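PDB 4FPW: CalU16 from Micromonospora echinospora, which probably confers self-resistance to the enediyne calicheamicin as a self-sacrifice protein. Local coordinates for residues 4-9 with 25-30. Numbering follows the deposited sequence.
Sequences QATERA and IRQRYD
Glu-7 and Arg-26 face each other across the open end of the antiparallel beta hairpin formed by strands 7-15 and 20-29, at the margin of the sheet in this Bet v 1-like (AHA1-family) fold. They form a hydrogen-bonded pair: Glu-7 N reaches Arg-26 O at 3.0 Å, and Arg-26 N returns a bond to Glu-7 O. With both side chains on the same sheet face, the pairing is extended by a salt bridge, Arg-26 NH1 to Glu-7 OE1 at 2.8 Å. This is a single-point, not a bidentate, contact: the carboxylate and guanidinium planes stand 82° apart, and NH1 lies 39° above the carboxylate plane. Glu-7 has CG anti to its backbone N (chi1 179°) and an extended chain beyond it; OE1 also lies 3.4 Å from Arg-26 CD. Arg-26 NE has a weaker, long ion pair with Glu-110 on strand 106-115. On the N-terminal side of Glu-7, Gln-4 N makes only a weak bond to Arg-28 O, at 3.4 Å. Thr-6 and Gln-27 run side by side, pointing the same way, and Thr-6 CG2 touches Gln-27 NE2. Arg-26 O also accepts a CA-H...O contact from Thr-6 CA at 3.2 Å, and a water bound to Ala-5 O at 2.7 Å donates weakly to that same Arg-26 O.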
ATOM      1  N   GLN A   4      -7.926  12.045  -4.770  1.00 72.84           N
ATOM      2  CA  GLN A   4      -8.704  13.306  -4.523  1.00 73.41           C
ATOM      3  C   GLN A   4      -8.303  13.980  -3.209  1.00 72.90           C
ATOM      4  O   GLN A   4      -8.032  15.189  -3.191  1.00 80.86           O
ATOM      5  CB  GLN A   4     -10.219  13.037  -4.524  1.00 74.12           C
ATOM      6  CG  GLN A   4     -11.074  14.252  -4.164  1.00 77.18           C
ATOM      7  CD  GLN A   4     -12.475  13.887  -3.688  1.00 80.28           C
ATOM      8  OE1 GLN A   4     -12.908  14.326  -2.620  1.00 83.04           O
ATOM      9  NE2 GLN A   4     -13.194  13.090  -4.480  1.00 78.54           N
ATOM     10  N   ALA A   5      -8.307  13.206  -2.120  1.00 65.32           N
ATOM     11  CA  ALA A   5      -8.009  13.714  -0.774  1.00 62.24           C
ATOM     12  C   ALA A   5      -7.923  12.557   0.227  1.00 58.47           C
ATOM     13  O   ALA A   5      -8.881  11.788   0.362  1.00 58.47           O
ATOM     14  CB  ALA A   5      -9.080  14.705  -0.325  1.00 64.07           C
ATOM     15  N   THR A   6      -6.800  12.464   0.950  1.00 54.60           N
ATOM     16  CA  THR A   6      -6.493  11.271   1.765  1.00 51.95           C
ATOM     17  C   THR A   6      -6.692  11.452   3.290  1.00 51.48           C
ATOM     18  O   THR A   6      -6.351  12.494   3.875  1.00 48.73           O
ATOM     19  CB  THR A   6      -5.064  10.695   1.525  1.00 50.00           C
ATOM     20  OG1 THR A   6      -4.323  10.667   2.756  1.00 49.00           O
ATOM     21  CG2 THR A   6      -4.280  11.464   0.453  1.00 49.71           C
ATOM     22  N   GLU A   7      -7.240  10.391   3.892  1.00 50.66           N
ATOM     23  CA  GLU A   7      -7.437  10.250   5.325  1.00 49.57           C
ATOM     24  C   GLU A   7      -6.529   9.127   5.788  1.00 48.18           C
ATOM     25  O   GLU A   7      -6.664   7.978   5.338  1.00 48.01           O
ATOM     26  CB  GLU A   7      -8.889   9.866   5.625  1.00 50.74           C
ATOM     27  CG  GLU A   7      -9.214   9.669   7.099  1.00 51.72           C
ATOM     28  CD  GLU A   7     -10.658   9.243   7.316  1.00 54.34           C
ATOM     29  OE1 GLU A   7     -10.962   8.056   7.076  1.00 53.04           O
ATOM     30  OE2 GLU A   7     -11.499  10.088   7.722  1.00 56.47           O
ATOM     31  N   ARG A   8      -5.611   9.466   6.684  1.00 47.20           N
ATOM     32  CA  ARG A   8      -4.696   8.514   7.272  1.00 44.98           C
ATOM     33  C   ARG A   8      -5.257   7.990   8.570  1.00 45.40           C
ATOM     34  O   ARG A   8      -5.988   8.692   9.271  1.00 43.74           O
ATOM     35  CB  ARG A   8      -3.371   9.183   7.589  1.00 44.45           C
ATOM     36  CG  ARG A   8      -2.614   9.701   6.386  1.00 42.87           C
ATOM     37  CD  ARG A   8      -1.368  10.449   6.837  1.00 42.27           C
ATOM     38  NE  ARG A   8      -0.960  11.391   5.806  1.00 43.44           N
ATOM     39  CZ  ARG A   8      -1.086  12.714   5.877  1.00 44.18           C
ATOM     40  NH1 ARG A   8      -1.571  13.300   6.958  1.00 44.39           N
ATOM     41  NH2 ARG A   8      -0.692  13.462   4.855  1.00 45.25           N
ATOM     42  N   ALA A   9      -4.856   6.765   8.912  1.00 45.51           N
ATOM     43  CA  ALA A   9      -5.275   6.139  10.160  1.00 45.62           C
ATOM     44  C   ALA A   9      -4.346   4.990  10.602  1.00 46.47           C
ATOM     45  O   ALA A   9      -3.364   4.637   9.923  1.00 44.01           O
ATOM     46  CB  ALA A   9      -6.708   5.657  10.038  1.00 45.89           C
ATOM     47  N   ILE A  25      -4.479   4.014   4.687  1.00 44.68           N
ATOM     48  CA  ILE A  25      -4.577   5.139   3.793  1.00 44.34           C
ATOM     49  C   ILE A  25      -5.864   4.980   3.026  1.00 47.50           C
ATOM     50  O   ILE A  25      -6.113   3.911   2.461  1.00 46.81           O
ATOM     51  CB  ILE A  25      -3.390   5.172   2.835  1.00 43.06           C
ATOM     52  CG1 ILE A  25      -2.155   5.661   3.583  1.00 42.39           C
ATOM     53  CG2 ILE A  25      -3.657   6.072   1.630  1.00 43.32           C
ATOM     54  CD1 ILE A  25      -0.867   5.337   2.861  1.00 43.35           C
ATOM     55  N   ARG A  26      -6.674   6.043   3.029  1.00 49.04           N
ATOM     56  CA  ARG A  26      -7.955   6.050   2.348  1.00 50.71           C
ATOM     57  C   ARG A  26      -7.980   7.193   1.365  1.00 51.38           C
ATOM     58  O   ARG A  26      -7.700   8.345   1.719  1.00 52.60           O
ATOM     59  CB  ARG A  26      -9.107   6.220   3.336  1.00 54.28           C
ATOM     60  CG  ARG A  26      -9.062   5.278   4.541  1.00 55.64           C
ATOM     61  CD  ARG A  26     -10.402   5.271   5.259  1.00 56.98           C
ATOM     62  NE  ARG A  26     -10.477   4.232   6.285  1.00 58.58           N
ATOM     63  CZ  ARG A  26     -10.281   4.408   7.594  1.00 59.71           C
ATOM     64  NH1 ARG A  26      -9.985   5.602   8.114  1.00 61.34           N
ATOM     65  NH2 ARG A  26     -10.393   3.361   8.403  1.00 59.84           N
ATOM     66  N   GLN A  27      -8.317   6.856   0.129  1.00 49.95           N
ATOM     67  CA  GLN A  27      -8.357   7.792  -0.962  1.00 49.21           C
ATOM     68  C   GLN A  27      -9.482   7.390  -1.871  1.00 50.92           C
ATOM     69  O   GLN A  27      -9.708   6.195  -2.118  1.00 48.87           O
ATOM     70  CB  GLN A  27      -7.076   7.739  -1.757  1.00 49.46           C
ATOM     71  CG  GLN A  27      -5.834   8.104  -0.967  1.00 49.69           C
ATOM     72  CD  GLN A  27      -4.623   8.168  -1.860  1.00 50.94           C
ATOM     73  OE1 GLN A  27      -4.317   7.203  -2.557  1.00 51.63           O
ATOM     74  NE2 GLN A  27      -3.923   9.299  -1.848  1.00 51.23           N
ATOM     75  N   ARG A  28     -10.187   8.396  -2.372  1.00 52.64           N
ATOM     76  CA  ARG A  28     -11.308   8.155  -3.228  1.00 53.94           C
ATOM     77  C   ARG A  28     -10.864   8.478  -4.637  1.00 54.30           C
ATOM     78  O   ARG A  28     -10.156   9.466  -4.853  1.00 54.46           O
ATOM     79  CB  ARG A  28     -12.480   9.026  -2.804  1.00 57.13           C
ATOM     80  CG  ARG A  28     -13.803   8.320  -2.988  1.00 60.58           C
ATOM     81  CD  ARG A  28     -14.944   9.291  -3.170  1.00 64.57           C
ATOM     82  NE  ARG A  28     -15.841   8.832  -4.216  1.00 66.92           N
ATOM     83  CZ  ARG A  28     -16.853   9.547  -4.691  1.00 72.50           C
ATOM     84  NH1 ARG A  28     -17.101  10.763  -4.202  1.00 74.89           N
ATOM     85  NH2 ARG A  28     -17.621   9.046  -5.664  1.00 73.09           N
ATOM     86  N   TYR A  29     -11.246   7.635  -5.590  1.00 53.91           N
ATOM     87  CA  TYR A  29     -10.985   7.932  -6.990  1.00 54.63           C
ATOM     88  C   TYR A  29     -12.256   7.925  -7.793  1.00 55.75           C
ATOM     89  O   TYR A  29     -13.201   7.182  -7.519  1.00 54.40           O
ATOM     90  CB  TYR A  29      -9.992   6.959  -7.615  1.00 54.99           C
ATOM     91  CG  TYR A  29      -8.683   6.896  -6.872  1.00 55.61           C
ATOM     92  CD1 TYR A  29      -7.682   7.838  -7.096  1.00 56.57           C
ATOM     93  CD2 TYR A  29      -8.454   5.904  -5.937  1.00 53.44           C
ATOM     94  CE1 TYR A  29      -6.494   7.784  -6.407  1.00 54.68           C
ATOM     95  CE2 TYR A  29      -7.274   5.846  -5.243  1.00 52.99           C
ATOM     96  CZ  TYR A  29      -6.297   6.781  -5.480  1.00 53.73           C
ATOM     97  OH  TYR A  29      -5.124   6.677  -4.767  1.00 52.64           O
ATOM     98  N   ASP A  30     -12.216   8.768  -8.818  1.00 57.93           N
ATOM     99  CA  ASP A  30     -13.316   9.076  -9.712  1.00 59.31           C
ATOM    100  C   ASP A  30     -13.274   8.126 -10.920  1.00 58.54           C
ATOM    101  O   ASP A  30     -13.688   8.483 -12.021  1.00 59.93           O
ATOM    102  CB  ASP A  30     -13.107  10.532 -10.156  1.00 61.20           C
ATOM    103  CG  ASP A  30     -14.336  11.176 -10.734  1.00 63.38           C
ATOM    104  OD1 ASP A  30     -15.460  10.639 -10.590  1.00 65.24           O
ATOM    105  OD2 ASP A  30     -14.148  12.250 -11.346  1.00 63.92           O
TER
HETATM  106  O   HOH W   1     -10.405   9.696   1.159  1.00 49.83           O